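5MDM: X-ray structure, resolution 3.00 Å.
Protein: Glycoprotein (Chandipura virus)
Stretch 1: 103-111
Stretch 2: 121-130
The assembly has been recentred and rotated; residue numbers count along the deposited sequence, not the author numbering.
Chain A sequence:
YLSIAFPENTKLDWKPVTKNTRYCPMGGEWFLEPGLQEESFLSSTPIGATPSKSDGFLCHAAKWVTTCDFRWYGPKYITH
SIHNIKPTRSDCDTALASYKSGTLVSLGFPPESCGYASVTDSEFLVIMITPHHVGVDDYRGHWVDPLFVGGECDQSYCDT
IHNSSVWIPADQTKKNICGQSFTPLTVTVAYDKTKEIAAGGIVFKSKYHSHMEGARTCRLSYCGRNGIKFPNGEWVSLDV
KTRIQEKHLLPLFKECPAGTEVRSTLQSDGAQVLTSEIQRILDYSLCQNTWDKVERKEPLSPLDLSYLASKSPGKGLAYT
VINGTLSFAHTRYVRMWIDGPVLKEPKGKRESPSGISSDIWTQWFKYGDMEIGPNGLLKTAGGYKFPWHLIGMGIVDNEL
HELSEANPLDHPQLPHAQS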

# COMPACT_ATOMS: atom_id res chain seq x y z
N THR A 103 20.07 -12.36 -33.48
CA THR A 103 20.55 -12.64 -34.83
C THR A 103 19.88 -11.74 -35.87
O THR A 103 20.47 -11.41 -36.89
CB THR A 103 20.31 -14.12 -35.21
OG1 THR A 103 20.72 -14.97 -34.14
CG2 THR A 103 21.07 -14.49 -36.48
N LEU A 104 18.64 -11.34 -35.59
CA LEU A 104 17.84 -10.56 -36.53
C LEU A 104 18.48 -9.22 -36.86
O LEU A 104 18.64 -8.36 -35.99
CB LEU A 104 16.43 -10.33 -35.96
CG LEU A 104 15.42 -9.72 -36.94
CD1 LEU A 104 15.11 -10.71 -38.05
CD2 LEU A 104 14.16 -9.30 -36.21
N VAL A 105 18.84 -9.03 -38.13
CA VAL A 105 19.48 -7.79 -38.57
C VAL A 105 18.80 -7.19 -39.80
O VAL A 105 18.53 -7.89 -40.78
CB VAL A 105 20.98 -8.01 -38.88
CG1 VAL A 105 21.61 -6.74 -39.45
CG2 VAL A 105 21.73 -8.46 -37.63
N SER A 106 18.51 -5.89 -39.75
CA SER A 106 17.95 -5.17 -40.89
C SER A 106 19.02 -4.95 -41.96
O SER A 106 19.74 -3.94 -41.93
CB SER A 106 17.36 -3.83 -40.45
OG SER A 106 16.75 -3.15 -41.53
N LEU A 107 19.13 -5.89 -42.90
CA LEU A 107 20.20 -5.88 -43.89
C LEU A 107 20.03 -4.79 -44.94
O LEU A 107 20.95 -4.51 -45.71
CB LEU A 107 20.32 -7.26 -44.55
CG LEU A 107 21.55 -7.57 -45.41
CD1 LEU A 107 22.84 -7.14 -44.71
CD2 LEU A 107 21.60 -9.05 -45.77
N GLY A 108 18.86 -4.16 -44.97
CA GLY A 108 18.60 -3.09 -45.92
C GLY A 108 18.29 -3.58 -47.32
O GLY A 108 17.91 -4.74 -47.51
N PHE A 109 18.44 -2.70 -48.30
CA PHE A 109 18.11 -3.02 -49.69
C PHE A 109 19.02 -4.09 -50.29
O PHE A 109 20.17 -4.25 -49.87
CB PHE A 109 18.14 -1.76 -50.56
CG PHE A 109 16.94 -0.88 -50.40
CD1 PHE A 109 17.04 0.36 -49.79
CD2 PHE A 109 15.70 -1.30 -50.87
CE1 PHE A 109 15.93 1.17 -49.65
CE2 PHE A 109 14.59 -0.49 -50.73
CZ PHE A 109 14.70 0.74 -50.12
N PRO A 110 18.50 -4.84 -51.27
CA PRO A 110 19.26 -5.84 -52.04
C PRO A 110 20.20 -5.18 -53.05
O PRO A 110 19.91 -4.09 -53.53
CB PRO A 110 18.16 -6.61 -52.79
CG PRO A 110 16.91 -6.34 -52.04
CD PRO A 110 17.05 -4.94 -51.53
N PRO A 111 21.31 -5.86 -53.37
CA PRO A 111 22.24 -5.36 -54.38
C PRO A 111 21.56 -5.28 -55.74
O PRO A 111 20.64 -6.06 -56.01
CB PRO A 111 23.35 -6.41 -54.40
CG PRO A 111 22.71 -7.64 -53.85
CD PRO A 111 21.74 -7.16 -52.82
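Stretch 2, residues 121-130: DSEFLVIMIT

Residues 121-130 form a continuous piece of β-strand that begins before and continues beyond this segment. Their phi values lie between -76° and -137° and their psi values between 104° and 155°, all in the extended region. Stretch 1 has no regular helix or strand. The end-to-end vectors of the touching parts, CA of residues 104 to 111 and CA of 122 to 129, are 162° apart, so the strand runs nearly antiparallel to the loop. The backbones approach without pairing: the nearest CA atoms across the contact, Pro110 CA and Glu123 CA, are 5.9 Å apart, and the one hydrogen bond between the stretches starts from a side chain. Together the two surfaces bury 491 Å².

Asp121 makes no contact, its CA-to-CB bond pointing sideways. Ser122 opens the interface. Its CB points toward the loop, and with chi1 at 54° (p) Ser122 OG donates a hydrogen bond to Pro111 O at 3.0 Å. The same hydroxyl also packs on the preceding proline, Ser122 OG lying 3.6 Å from Pro110 CB, while Ser122 O is 3.6 Å from Pro110 CG. At Glu123 the direction reverses, as expected of an extended chain: CB points away, and Glu123 CB stays 5.1 Å from Pro110 CG. Contact here passes to the backbone, with Glu123 C 3.6 Å from Pro110 CG.

Phe124 loses more area to the other stretch than any other residue, 96 Å². Its CB points toward the loop, and its chi1 of -108° lies between the standard wells. Pro110 CG touches the start of the residue, 3.4 Å from Phe124 N and 3.7 Å from Phe124 CB. Pro110 CG, on a ring with C-gamma exo pucker, thus sits over the backbone between Ser122 O and Phe124 N. Farther out, Gly108 O meets the aromatic ring at its edge, near the ring plane, 3.5 Å from Phe124 CD2. Leu107 CD2 approaches Phe124 CE2 obliquely at 3.6 Å, an apolar contact supported by a leucine CB that points toward the strand. Gly108 has phi 79°, a value that by itself favours glycine.

Beyond Phe124 the contact thins. Leu125 is out of reach. Val126 points its CB toward the loop and is partly covered, with Val126 CG1 4.6 Å from Ser106 OG at the nearest. Ile127 instead contributes its carbonyl: Ile127 O lies 3.7 Å from Leu104 CD2, whereas its CA-to-CB bond is sideways and the end of the side chain leads away. Met128 is also sideways, with Met128 CE 5.4 Å from Ser106 OG.

Ile129 supplies the last direct contact. Its CB points toward stretch 1, and Ile129 CG1 packs against Leu104 CD2 at 3.8 Å. One leucine methyl therefore touches both the Ile127 carbonyl and the Ile129 side chain. Thr130 lies out of reach. The antiparallel order is explicit in the contacts: Ser122 meets Pro110 and Pro111, Phe124 meets residues 107 to 110, and Ile129 meets Leu104.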

# COMPACT_ATOMS: atom_id res chain seq x y z
N ASP A 121 13.78 -6.85 -60.99
CA ASP A 121 14.14 -6.41 -59.64
C ASP A 121 14.50 -7.56 -58.70
O ASP A 121 14.08 -8.70 -58.90
CB ASP A 121 13.01 -5.56 -59.04
CG ASP A 121 11.66 -6.25 -59.12
OD1 ASP A 121 10.63 -5.53 -59.13
OD2 ASP A 121 11.62 -7.49 -59.17
N SER A 122 15.30 -7.23 -57.69
CA SER A 122 15.66 -8.19 -56.65
C SER A 122 15.08 -7.72 -55.33
O SER A 122 14.97 -6.52 -55.08
CB SER A 122 17.18 -8.34 -56.56
OG SER A 122 17.82 -7.09 -56.37
N GLU A 123 14.71 -8.66 -54.46
CA GLU A 123 14.03 -8.30 -53.23
C GLU A 123 14.52 -9.06 -51.99
O GLU A 123 14.92 -10.23 -52.08
CB GLU A 123 12.52 -8.46 -53.39
CG GLU A 123 12.09 -9.82 -53.88
CD GLU A 123 10.60 -9.94 -54.10
OE1 GLU A 123 9.91 -8.89 -54.07
OE2 GLU A 123 10.11 -11.07 -54.32
N PHE A 124 14.46 -8.38 -50.85
CA PHE A 124 14.83 -8.93 -49.55
C PHE A 124 13.63 -8.88 -48.62
O PHE A 124 13.17 -7.80 -48.27
CB PHE A 124 15.93 -8.06 -48.92
CG PHE A 124 17.29 -8.70 -48.91
CD1 PHE A 124 17.44 -10.07 -49.06
CD2 PHE A 124 18.43 -7.93 -48.73
CE1 PHE A 124 18.69 -10.66 -49.04
CE2 PHE A 124 19.68 -8.50 -48.71
CZ PHE A 124 19.82 -9.87 -48.86
N LEU A 125 13.13 -10.04 -48.19
CA LEU A 125 12.01 -10.04 -47.25
C LEU A 125 12.47 -9.70 -45.83
O LEU A 125 13.08 -10.51 -45.14
CB LEU A 125 11.25 -11.37 -47.27
CG LEU A 125 10.01 -11.42 -46.38
CD1 LEU A 125 9.22 -10.12 -46.47
CD2 LEU A 125 9.12 -12.60 -46.75
N VAL A 126 12.14 -8.48 -45.41
CA VAL A 126 12.60 -7.95 -44.13
C VAL A 126 11.54 -8.05 -43.05
O VAL A 126 10.42 -7.56 -43.22
CB VAL A 126 13.02 -6.47 -44.29
CG1 VAL A 126 13.24 -5.83 -42.92
CG2 VAL A 126 14.28 -6.36 -45.15
N ILE A 127 11.90 -8.68 -41.93
CA ILE A 127 11.01 -8.78 -40.78
C ILE A 127 11.50 -7.89 -39.64
O ILE A 127 12.68 -7.91 -39.30
CB ILE A 127 10.88 -10.22 -40.26
CG1 ILE A 127 10.61 -11.19 -41.40
CG2 ILE A 127 9.77 -10.30 -39.23
CD1 ILE A 127 9.20 -11.13 -41.93
N MET A 128 10.58 -7.12 -39.06
CA MET A 128 10.90 -6.23 -37.94
C MET A 128 10.06 -6.59 -36.72
O MET A 128 8.83 -6.55 -36.78
CB MET A 128 10.68 -4.77 -38.34
CG MET A 128 11.34 -4.38 -39.65
SD MET A 128 10.87 -2.74 -40.24
CE MET A 128 11.36 -2.83 -41.96
N ILE A 129 10.73 -6.93 -35.62
CA ILE A 129 10.05 -7.37 -34.41
C ILE A 129 9.98 -6.25 -33.37
O ILE A 129 10.99 -5.91 -32.75
CB ILE A 129 10.77 -8.58 -33.78
CG1 ILE A 129 10.70 -9.78 -34.73
CG2 ILE A 129 10.15 -8.94 -32.44
CD1 ILE A 129 9.30 -10.28 -34.98
N THR A 130 8.79 -5.69 -33.18
CA THR A 130 8.60 -4.63 -32.20
C THR A 130 7.78 -5.13 -31.02
O THR A 130 6.56 -5.26 -31.12
CB THR A 130 7.87 -3.42 -32.81
OG1 THR A 130 8.64 -2.91 -33.91
CG2 THR A 130 7.70 -2.32 -31.78